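Local coordinates for purine nucleoside phosphorylase (Thermus thermophilus, PDB 1ODK), which probably catalyses the reversible phosphorolysis of purine nucleosides, releasing the free purine base and a ribose 1-phosphate, at residues P23-W28 with E215-G220; S96-G101 with V175-M180; V202-R205 with E210-P213. All blocks are in the same frame, centred on the assembly; numbering follows the deposited sequence.

Contact 1. Residues P23-W28 with E215-G220; sequences PGRAEW and EVLQEG
Trp28 and Gln218 meet where helix 23-33 faces helix 214-233, the amide of one reaching over the indole of the other. Gln218 NE2 lies 3.1 Å from Trp28 CZ2 and 3.3 Å from CH2, above one face, offset toward the rim on the six-membered ring. The amide plane is inclined at 64° to the indole, so the NH2 group is lowered onto the ring without stacking flat on it. Gln218 first extends with CG anti to the backbone N (chi1 -180°), then bends at chi2 (46°), a turn that places NE2 over Trp28 and leaves OE1 to accept a hydrogen bond from water 1 at 3.1 Å. The same water accepts a weak bond of 3.3 Å from Arg25 NH2, lying in the guanidinium plane at its edge. Arg25 NH2 also approaches Leu217 CD2 at 4.1 Å, the two side chains crossing at about a right angle. Val221, one turn further along helix 214-233, touches both Arg25 and Trp28. No direct hydrogen bond joins the segments, so the helices are linked here by an amide NH2 over an aromatic face and by a water weakly bound to Arg25.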
ATOM      1  N   PRO B  23     -28.861   3.551 -20.079  1.00 14.14           N
ATOM      2  CA  PRO B  23     -29.260   3.921 -21.445  1.00 14.85           C
ATOM      3  C   PRO B  23     -30.758   4.215 -21.580  1.00 15.12           C
ATOM      4  O   PRO B  23     -31.170   5.018 -22.423  1.00 13.60           O
ATOM      5  CB  PRO B  23     -28.817   2.714 -22.274  1.00 15.24           C
ATOM      6  CG  PRO B  23     -28.922   1.579 -21.294  1.00 13.77           C
ATOM      7  CD  PRO B  23     -28.326   2.177 -20.048  1.00 14.92           C
ATOM      8  N   GLY B  24     -31.568   3.560 -20.754  1.00 14.51           N
ATOM      9  CA  GLY B  24     -32.999   3.796 -20.789  1.00 13.11           C
ATOM     10  C   GLY B  24     -33.294   5.196 -20.278  1.00 14.70           C
ATOM     11  O   GLY B  24     -34.259   5.839 -20.697  1.00 15.09           O
ATOM     12  N   ARG B  25     -32.458   5.668 -19.360  1.00 14.61           N
ATOM     13  CA  ARG B  25     -32.622   7.000 -18.799  1.00 16.45           C
ATOM     14  C   ARG B  25     -32.150   8.037 -19.820  1.00 14.52           C
ATOM     15  O   ARG B  25     -32.747   9.107 -19.954  1.00 14.89           O
ATOM     16  CB  ARG B  25     -31.823   7.116 -17.498  1.00 18.94           C
ATOM     17  CG  ARG B  25     -31.941   8.451 -16.785  1.00 23.92           C
ATOM     18  CD  ARG B  25     -31.554   8.276 -15.327  1.00 28.96           C
ATOM     19  NE  ARG B  25     -32.518   7.427 -14.630  1.00 33.83           N
ATOM     20  CZ  ARG B  25     -32.205   6.553 -13.677  1.00 36.97           C
ATOM     21  NH1 ARG B  25     -30.941   6.401 -13.299  1.00 34.36           N
ATOM     22  NH2 ARG B  25     -33.160   5.833 -13.100  1.00 35.40           N
ATOM     23  N   ALA B  26     -31.078   7.715 -20.539  1.00 11.73           N
ATOM     24  CA  ALA B  26     -30.562   8.623 -21.558  1.00 12.94           C
ATOM     25  C   ALA B  26     -31.658   8.876 -22.592  1.00 13.34           C
ATOM     26  O   ALA B  26     -31.909  10.019 -22.984  1.00 13.23           O
ATOM     27  CB  ALA B  26     -29.341   8.017 -22.239  1.00 11.35           C
ATOM     28  N   GLU B  27     -32.305   7.801 -23.031  1.00 13.55           N
ATOM     29  CA  GLU B  27     -33.377   7.899 -24.019  1.00 13.59           C
ATOM     30  C   GLU B  27     -34.520   8.764 -23.495  1.00 14.02           C
ATOM     31  O   GLU B  27     -35.028   9.634 -24.203  1.00 16.32           O
ATOM     32  CB  GLU B  27     -33.906   6.505 -24.361  1.00 15.56           C
ATOM     33  CG  GLU B  27     -35.084   6.506 -25.320  1.00 20.81           C
ATOM     34  CD  GLU B  27     -35.562   5.106 -25.641  1.00 26.54           C
ATOM     35  OE1 GLU B  27     -35.912   4.362 -24.700  1.00 24.45           O
ATOM     36  OE2 GLU B  27     -35.582   4.749 -26.836  1.00 27.67           O
ATOM     37  N   TRP B  28     -34.917   8.522 -22.249  1.00 12.67           N
ATOM     38  CA  TRP B  28     -35.997   9.280 -21.629  1.00 15.51           C
ATOM     39  C   TRP B  28     -35.665  10.771 -21.561  1.00 14.21           C
ATOM     40  O   TRP B  28     -36.517  11.622 -21.825  1.00 12.50           O
ATOM     41  CB  TRP B  28     -36.268   8.759 -20.217  1.00 14.09           C
ATOM     42  CG  TRP B  28     -37.295   9.555 -19.493  1.00 17.83           C
ATOM     43  CD1 TRP B  28     -38.648   9.478 -19.638  1.00 17.97           C
ATOM     44  CD2 TRP B  28     -37.049  10.593 -18.534  1.00 18.59           C
ATOM     45  NE1 TRP B  28     -39.264  10.406 -18.826  1.00 21.04           N
ATOM     46  CE2 TRP B  28     -38.304  11.102 -18.139  1.00 20.82           C
ATOM     47  CE3 TRP B  28     -35.887  11.142 -17.973  1.00 19.31           C
ATOM     48  CZ2 TRP B  28     -38.434  12.137 -17.206  1.00 22.05           C
ATOM     49  CZ3 TRP B  28     -36.016  12.170 -17.043  1.00 19.03           C
ATOM     50  CH2 TRP B  28     -37.281  12.655 -16.670  1.00 22.21           C
ATOM     51  N   GLU B 215     -42.197   5.660  -8.472  1.00 35.79           N
ATOM     52  CA  GLU B 215     -42.725   7.023  -8.532  1.00 38.56           C
ATOM     53  C   GLU B 215     -41.712   7.983  -7.922  1.00 36.45           C
ATOM     54  O   GLU B 215     -41.306   8.961  -8.548  1.00 36.86           O
ATOM     55  CB  GLU B 215     -44.039   7.152  -7.752  1.00 41.29           C
ATOM     56  CG  GLU B 215     -45.030   6.009  -7.921  1.00 50.50           C
ATOM     57  CD  GLU B 215     -44.727   4.833  -7.007  1.00 51.32           C
ATOM     58  OE1 GLU B 215     -43.786   4.069  -7.300  1.00 52.62           O
ATOM     59  OE2 GLU B 215     -45.430   4.679  -5.984  1.00 55.43           O
ATOM     60  N   VAL B 216     -41.320   7.689  -6.686  1.00 35.14           N
ATOM     61  CA  VAL B 216     -40.364   8.505  -5.949  1.00 35.40           C
ATOM     62  C   VAL B 216     -39.049   8.663  -6.703  1.00 33.88           C
ATOM     63  O   VAL B 216     -38.545   9.775  -6.867  1.00 31.37           O
ATOM     64  CB  VAL B 216     -40.060   7.883  -4.566  1.00 36.73           C
ATOM     65  CG1 VAL B 216     -39.023   8.720  -3.829  1.00 36.81           C
ATOM     66  CG2 VAL B 216     -41.336   7.779  -3.754  1.00 36.67           C
ATOM     67  N   LEU B 217     -38.504   7.542  -7.162  1.00 32.19           N
ATOM     68  CA  LEU B 217     -37.240   7.545  -7.880  1.00 33.16           C
ATOM     69  C   LEU B 217     -37.319   8.333  -9.183  1.00 32.30           C
ATOM     70  O   LEU B 217     -36.420   9.114  -9.492  1.00 31.67           O
ATOM     71  CB  LEU B 217     -36.795   6.108  -8.162  1.00 36.63           C
ATOM     72  CG  LEU B 217     -35.285   5.839  -8.162  1.00 39.47           C
ATOM     73  CD1 LEU B 217     -35.041   4.344  -8.297  1.00 40.65           C
ATOM     74  CD2 LEU B 217     -34.606   6.602  -9.290  1.00 40.62           C
ATOM     75  N   GLN B 218     -38.393   8.140  -9.945  1.00 29.41           N
ATOM     76  CA  GLN B 218     -38.543   8.851 -11.211  1.00 26.40           C
ATOM     77  C   GLN B 218     -38.664  10.363 -11.032  1.00 23.17           C
ATOM     78  O   GLN B 218     -38.181  11.124 -11.868  1.00 22.12           O
ATOM     79  CB  GLN B 218     -39.750   8.320 -11.993  1.00 27.43           C
ATOM     80  CG  GLN B 218     -39.972   9.016 -13.333  1.00 30.96           C
ATOM     81  CD  GLN B 218     -38.687   9.166 -14.138  1.00 34.67           C
ATOM     82  OE1 GLN B 218     -37.936   8.207 -14.319  1.00 37.09           O
ATOM     83  NE2 GLN B 218     -38.433  10.375 -14.626  1.00 34.50           N
ATOM     84  N   GLU B 219     -39.307  10.803  -9.953  1.00 19.86           N
ATOM     85  CA  GLU B 219     -39.441  12.237  -9.713  1.00 20.17           C
ATOM     86  C   GLU B 219     -38.073  12.818  -9.344  1.00 21.72           C
ATOM     87  O   GLU B 219     -37.728  13.932  -9.750  1.00 20.88           O
ATOM     88  CB  GLU B 219     -40.455  12.506  -8.598  1.00 18.13           C
ATOM     89  CG  GLU B 219     -40.475  13.947  -8.095  1.00 22.41           C
ATOM     90  CD  GLU B 219     -40.824  14.962  -9.170  1.00 22.67           C
ATOM     91  OE1 GLU B 219     -40.699  16.175  -8.894  1.00 25.59           O
ATOM     92  OE2 GLU B 219     -41.227  14.562 -10.285  1.00 25.66           O
ATOM     93  N   GLY B 220     -37.296  12.058  -8.577  1.00 19.66           N
ATOM     94  CA  GLY B 220     -35.971  12.513  -8.193  1.00 19.93           C
ATOM     95  C   GLY B 220     -35.117  12.650  -9.439  1.00 16.41           C
ATOM     96  O   GLY B 220     -34.352  13.601  -9.590  1.00 18.98           O
TER
HETATM   97  O   HOH W   1     -36.449   5.957 -12.827  1.00 39.98           O

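Contact 2. Residues S96-G101 with V175-M180; sequences SDLAPG and VLAFEM
Leu98 drives its CD1 methyl against the backbone of Leu176 and the side chain of Ala177 in the mixed sheet of the nucleoside phosphorylase fold, where a loop packs against strand 175-179. It belongs to the irregular link between strands 84-93 and 103-106, whereas Ala177 lies on the strand that runs to residue 179 and Leu176 comes just before it in the chain. That strand pairs antiparallel with 84-93 and parallel with 152-156, and the backbone of Leu176 is hydrogen-bonded to Ala94 and to Leu152. The CB of Leu98 is set toward residues 175-180; with CG beside its own backbone N and anti to the carbonyl carbon (chi1 -78°), the branch is carried forward until one methyl does all the touching. Leu176 runs across it at about a right angle and offers the root of its side chain, since its CB is what Leu98 CD1 meets, at 3.7 Å. Ala177 turns its short side chain toward the loop and adds a lighter apolar contact, 4.4 Å from CB to Leu98 CD1. Ile104 of strand 103-106 packs on all three residues and completes a small apolar cluster, while the side chain of Arg149 touches both leucines. Further along, the strand leads to Met180 and Glu181, which probably border the ribose site, as in hexameric relatives. The tightest approach in the cluster is to a polar atom, with Leu98 CD1 only 3.1 Å from the carbonyl O of Leu176.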
ATOM      1  N   SER B  96     -28.595   8.185   7.398  1.00 44.90           N
ATOM      2  CA  SER B  96     -30.028   8.006   7.578  1.00 44.38           C
ATOM      3  C   SER B  96     -30.704   9.350   7.330  1.00 43.17           C
ATOM      4  O   SER B  96     -31.921   9.427   7.163  1.00 43.82           O
ATOM      5  CB  SER B  96     -30.327   7.538   9.002  1.00 46.79           C
ATOM      6  OG  SER B  96     -29.878   8.493   9.950  1.00 46.04           O
ATOM      7  N   ASP B  97     -29.900  10.408   7.304  1.00 42.67           N
ATOM      8  CA  ASP B  97     -30.412  11.756   7.093  1.00 44.47           C
ATOM      9  C   ASP B  97     -30.922  11.964   5.669  1.00 42.61           C
ATOM     10  O   ASP B  97     -31.846  12.746   5.446  1.00 43.07           O
ATOM     11  CB  ASP B  97     -29.322  12.786   7.414  1.00 48.75           C
ATOM     12  CG  ASP B  97     -29.881  14.187   7.616  1.00 54.64           C
ATOM     13  OD1 ASP B  97     -29.090  15.101   7.937  1.00 57.46           O
ATOM     14  OD2 ASP B  97     -31.108  14.376   7.456  1.00 56.81           O
ATOM     15  N   LEU B  98     -30.324  11.264   4.709  1.00 39.28           N
ATOM     16  CA  LEU B  98     -30.739  11.383   3.314  1.00 38.17           C
ATOM     17  C   LEU B  98     -31.914  10.470   2.997  1.00 37.04           C
ATOM     18  O   LEU B  98     -31.909   9.286   3.342  1.00 38.97           O
ATOM     19  CB  LEU B  98     -29.574  11.055   2.374  1.00 36.60           C
ATOM     20  CG  LEU B  98     -28.511  12.136   2.169  1.00 38.60           C
ATOM     21  CD1 LEU B  98     -27.389  11.592   1.301  1.00 40.99           C
ATOM     22  CD2 LEU B  98     -29.141  13.352   1.514  1.00 38.75           C
ATOM     23  N   ALA B  99     -32.919  11.026   2.331  1.00 34.15           N
ATOM     24  CA  ALA B  99     -34.101  10.258   1.965  1.00 32.35           C
ATOM     25  C   ALA B  99     -34.153  10.050   0.456  1.00 30.44           C
ATOM     26  O   ALA B  99     -33.636  10.865  -0.310  1.00 25.58           O
ATOM     27  CB  ALA B  99     -35.352  10.982   2.432  1.00 30.10           C
ATOM     28  N   PRO B 100     -34.767   8.941   0.010  1.00 30.24           N
ATOM     29  CA  PRO B 100     -34.874   8.655  -1.422  1.00 26.84           C
ATOM     30  C   PRO B 100     -35.550   9.815  -2.156  1.00 24.13           C
ATOM     31  O   PRO B 100     -36.514  10.394  -1.661  1.00 23.02           O
ATOM     32  CB  PRO B 100     -35.706   7.378  -1.450  1.00 29.91           C
ATOM     33  CG  PRO B 100     -35.255   6.672  -0.195  1.00 31.01           C
ATOM     34  CD  PRO B 100     -35.262   7.806   0.812  1.00 33.23           C
ATOM     35  N   GLY B 101     -35.032  10.153  -3.334  1.00 20.63           N
ATOM     36  CA  GLY B 101     -35.596  11.249  -4.102  1.00 18.77           C
ATOM     37  C   GLY B 101     -34.872  12.561  -3.853  1.00 18.01           C
ATOM     38  O   GLY B 101     -35.009  13.511  -4.622  1.00 18.10           O
ATOM     39  N   VAL B 175     -19.079  11.346   3.946  1.00 12.64           N
ATOM     40  CA  VAL B 175     -19.683  10.733   2.766  1.00 11.30           C
ATOM     41  C   VAL B 175     -21.199  10.698   2.904  1.00 11.67           C
ATOM     42  O   VAL B 175     -21.739  10.131   3.852  1.00 15.04           O
ATOM     43  CB  VAL B 175     -19.167   9.296   2.540  1.00 11.50           C
ATOM     44  CG1 VAL B 175     -19.888   8.659   1.335  1.00 10.07           C
ATOM     45  CG2 VAL B 175     -17.663   9.322   2.306  1.00 10.73           C
ATOM     46  N   LEU B 176     -21.885  11.306   1.948  1.00 12.70           N
ATOM     47  CA  LEU B 176     -23.342  11.351   1.980  1.00 13.74           C
ATOM     48  C   LEU B 176     -23.970  10.122   1.348  1.00 12.20           C
ATOM     49  O   LEU B 176     -24.997   9.639   1.814  1.00 13.85           O
ATOM     50  CB  LEU B 176     -23.839  12.591   1.245  1.00 12.67           C
ATOM     51  CG  LEU B 176     -23.349  13.940   1.765  1.00 15.62           C
ATOM     52  CD1 LEU B 176     -23.855  15.046   0.854  1.00 15.56           C
ATOM     53  CD2 LEU B 176     -23.839  14.147   3.193  1.00 15.68           C
ATOM     54  N   ALA B 177     -23.351   9.625   0.282  1.00 13.10           N
ATOM     55  CA  ALA B 177     -23.877   8.468  -0.429  1.00 11.50           C
ATOM     56  C   ALA B 177     -22.791   7.839  -1.293  1.00 12.03           C
ATOM     57  O   ALA B 177     -21.718   8.418  -1.476  1.00  9.59           O
ATOM     58  CB  ALA B 177     -25.057   8.899  -1.306  1.00 11.79           C
ATOM     59  N   PHE B 178     -23.085   6.653  -1.819  1.00 10.96           N
ATOM     60  CA  PHE B 178     -22.163   5.920  -2.674  1.00  9.93           C
ATOM     61  C   PHE B 178     -22.694   5.808  -4.099  1.00 10.94           C
ATOM     62  O   PHE B 178     -23.881   5.586  -4.316  1.00 12.39           O
ATOM     63  CB  PHE B 178     -21.941   4.493  -2.152  1.00  9.86           C
ATOM     64  CG  PHE B 178     -21.131   4.418  -0.897  1.00 10.58           C
ATOM     65  CD1 PHE B 178     -21.660   4.850   0.315  1.00 12.28           C
ATOM     66  CD2 PHE B 178     -19.834   3.922  -0.929  1.00 10.95           C
ATOM     67  CE1 PHE B 178     -20.904   4.789   1.485  1.00 15.70           C
ATOM     68  CE2 PHE B 178     -19.067   3.855   0.235  1.00 15.16           C
ATOM     69  CZ  PHE B 178     -19.606   4.291   1.443  1.00 13.00           C
ATOM     70  N   GLU B 179     -21.803   5.968  -5.068  1.00 10.43           N
ATOM     71  CA  GLU B 179     -22.168   5.819  -6.471  1.00 12.65           C
ATOM     72  C   GLU B 179     -20.945   5.181  -7.132  1.00 12.28           C
ATOM     73  O   GLU B 179     -20.038   4.739  -6.421  1.00 12.96           O
ATOM     74  CB  GLU B 179     -22.576   7.163  -7.095  1.00  8.68           C
ATOM     75  CG  GLU B 179     -21.656   8.323  -6.819  1.00 16.08           C
ATOM     76  CD  GLU B 179     -20.468   8.332  -7.741  1.00 16.12           C
ATOM     77  OE1 GLU B 179     -20.668   8.510  -8.961  1.00 18.54           O
ATOM     78  OE2 GLU B 179     -19.341   8.157  -7.245  1.00 20.14           O
ATOM     79  N   MET B 180     -20.884   5.118  -8.455  1.00  9.93           N
ATOM     80  CA  MET B 180     -19.754   4.424  -9.073  1.00 12.75           C
ATOM     81  C   MET B 180     -19.123   5.084 -10.295  1.00 13.88           C
ATOM     82  O   MET B 180     -18.577   4.386 -11.153  1.00 14.03           O
ATOM     83  CB  MET B 180     -20.205   3.005  -9.459  1.00 10.72           C
ATOM     84  CG  MET B 180     -20.800   2.192  -8.302  1.00 12.13           C
ATOM     85  SD  MET B 180     -21.571   0.632  -8.838  1.00 13.75           S
ATOM     86  CE  MET B 180     -20.113  -0.272  -9.363  1.00 10.80           C
TER

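Contact 3. Residues V202-R205 with E210-P213; sequences VSNR and ELAP
Ser203 and Ala212 tie the end of strand 195-205 to the returning loop that leads into helix 214-233, a strand-loop-helix connection in the nucleoside phosphorylase fold. Ser203 O accepts the hydrogen bond from Ala212 N, 2.9 Å long and nearly straight at 164°, and Ala212 CB lies 3.6 Å from the same oxygen. The serine hydroxyl does a second job: with OG set between the backbone N and the carbonyl carbon (chi1 59°), it donates to Asn204 OD1 at 2.8 Å, arriving in the carbonyl plane of the amide. Asn204 follows, its CB set toward the loop and its side chain crossing that of Leu211 at a slant; OD1 stands 3.6 Å from Leu211 CD2. Were Asn204 replaced by an alanine, the Ser203 hydroxyl would probably lose its acceptor and a gap would open beside Leu211 CD2. In hexameric relatives an aspartate, which this asparagine probably replaces, contacts the purine base, consistent with a place near the nucleoside pocket. Leu211 also packs on Leu217 of the helix and on Ile4 of the second subunit, carrying the loop to a subunit boundary. At the end of the strand, the other branch of the amide returns to the main chain: Asn204 ND2 makes a weak hydrogen bond of 3.2 Å to Arg205 O.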
ATOM      1  N   VAL B 202     -30.918  10.269  -4.692  1.00 15.42           N
ATOM      2  CA  VAL B 202     -30.841   9.115  -3.804  1.00 18.34           C
ATOM      3  C   VAL B 202     -31.922   8.107  -4.200  1.00 19.70           C
ATOM      4  O   VAL B 202     -33.107   8.433  -4.219  1.00 21.24           O
ATOM      5  CB  VAL B 202     -31.048   9.528  -2.329  1.00 18.96           C
ATOM      6  CG1 VAL B 202     -31.020   8.298  -1.432  1.00 19.80           C
ATOM      7  CG2 VAL B 202     -29.970  10.507  -1.912  1.00 16.41           C
ATOM      8  N   SER B 203     -31.508   6.887  -4.520  1.00 19.60           N
ATOM      9  CA  SER B 203     -32.448   5.849  -4.929  1.00 21.75           C
ATOM     10  C   SER B 203     -32.683   4.797  -3.853  1.00 24.20           C
ATOM     11  O   SER B 203     -33.561   3.944  -3.993  1.00 26.56           O
ATOM     12  CB  SER B 203     -31.943   5.160  -6.194  1.00 20.45           C
ATOM     13  OG  SER B 203     -30.672   4.577  -5.966  1.00 26.55           O
ATOM     14  N   ASN B 204     -31.901   4.856  -2.781  1.00 23.59           N
ATOM     15  CA  ASN B 204     -32.024   3.881  -1.705  1.00 24.77           C
ATOM     16  C   ASN B 204     -30.980   4.139  -0.632  1.00 24.22           C
ATOM     17  O   ASN B 204     -30.181   5.066  -0.737  1.00 22.96           O
ATOM     18  CB  ASN B 204     -31.790   2.472  -2.247  1.00 26.44           C
ATOM     19  CG  ASN B 204     -30.382   2.293  -2.791  1.00 26.18           C
ATOM     20  OD1 ASN B 204     -30.029   2.851  -3.834  1.00 29.83           O
ATOM     21  ND2 ASN B 204     -29.563   1.531  -2.077  1.00 28.46           N
ATOM     22  N   ARG B 205     -30.995   3.294   0.393  1.00 25.52           N
ATOM     23  CA  ARG B 205     -30.035   3.363   1.486  1.00 28.41           C
ATOM     24  C   ARG B 205     -29.194   2.095   1.406  1.00 28.19           C
ATOM     25  O   ARG B 205     -29.715   1.019   1.111  1.00 28.88           O
ATOM     26  CB  ARG B 205     -30.759   3.433   2.830  1.00 32.28           C
ATOM     27  CG  ARG B 205     -31.343   4.804   3.122  1.00 39.24           C
ATOM     28  CD  ARG B 205     -32.655   4.707   3.871  1.00 43.39           C
ATOM     29  NE  ARG B 205     -33.197   6.026   4.181  1.00 45.85           N
ATOM     30  CZ  ARG B 205     -34.485   6.268   4.394  1.00 45.33           C
ATOM     31  NH1 ARG B 205     -35.365   5.278   4.322  1.00 45.83           N
ATOM     32  NH2 ARG B 205     -34.894   7.499   4.679  1.00 45.99           N
ATOM     33  N   GLU B 210     -34.009  -3.563  -2.359  1.00 38.57           N
ATOM     34  CA  GLU B 210     -34.647  -2.951  -3.520  1.00 39.51           C
ATOM     35  C   GLU B 210     -34.544  -1.433  -3.487  1.00 37.96           C
ATOM     36  O   GLU B 210     -34.280  -0.838  -2.440  1.00 36.54           O
ATOM     37  CB  GLU B 210     -36.124  -3.349  -3.593  1.00 41.23           C
ATOM     38  CG  GLU B 210     -36.372  -4.822  -3.870  1.00 48.07           C
ATOM     39  CD  GLU B 210     -37.849  -5.142  -4.019  1.00 51.03           C
ATOM     40  OE1 GLU B 210     -38.498  -4.557  -4.913  1.00 52.15           O
ATOM     41  OE2 GLU B 210     -38.362  -5.979  -3.243  1.00 52.22           O
ATOM     42  N   LEU B 211     -34.756  -0.808  -4.640  1.00 36.66           N
ATOM     43  CA  LEU B 211     -34.705   0.644  -4.743  1.00 35.51           C
ATOM     44  C   LEU B 211     -36.041   1.207  -4.268  1.00 35.00           C
ATOM     45  O   LEU B 211     -37.011   0.465  -4.109  1.00 33.76           O
ATOM     46  CB  LEU B 211     -34.445   1.065  -6.193  1.00 33.38           C
ATOM     47  CG  LEU B 211     -33.196   0.492  -6.871  1.00 33.77           C
ATOM     48  CD1 LEU B 211     -33.087   1.045  -8.289  1.00 35.83           C
ATOM     49  CD2 LEU B 211     -31.957   0.849  -6.064  1.00 31.09           C
ATOM     50  N   ALA B 212     -36.089   2.517  -4.042  1.00 34.13           N
ATOM     51  CA  ALA B 212     -37.308   3.179  -3.587  1.00 32.63           C
ATOM     52  C   ALA B 212     -38.419   3.031  -4.628  1.00 33.34           C
ATOM     53  O   ALA B 212     -38.165   2.632  -5.767  1.00 31.36           O
ATOM     54  CB  ALA B 212     -37.026   4.660  -3.318  1.00 29.80           C
ATOM     55  N   PRO B 213     -39.670   3.354  -4.249  1.00 33.50           N
ATOM     56  CA  PRO B 213     -40.798   3.244  -5.179  1.00 35.39           C
ATOM     57  C   PRO B 213     -40.492   3.936  -6.504  1.00 36.67           C
ATOM     58  O   PRO B 213     -39.943   5.039  -6.522  1.00 36.11           O
ATOM     59  CB  PRO B 213     -41.935   3.930  -4.425  1.00 34.97           C
ATOM     60  CG  PRO B 213     -41.606   3.638  -2.998  1.00 36.68           C
ATOM     61  CD  PRO B 213     -40.116   3.880  -2.947  1.00 32.99           C
TER

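Contacts 2 and 3 both reach the central mixed sheet, their centres about 10 Å apart, and they follow one another along the chain; contact 1 spans both, bringing helix 23-33 near the N terminus to helix 214-233 at the C-terminal end. Its centre lies about 13 Å from that of contact 3 and 17 Å from that of contact 2. Helix 214-233 connects them physically: Leu217 CD1 packs on Ser203 CB, and Val216 CG1 on Pro100 O. Between contacts 2 and 3, Gly101 N probably bonds to Val202 O, and Pro100 meets Ala212. The C-terminal helix, strand 195-205 and loop 96-101 are thus joined directly, so that segments far apart in sequence meet within a single domain.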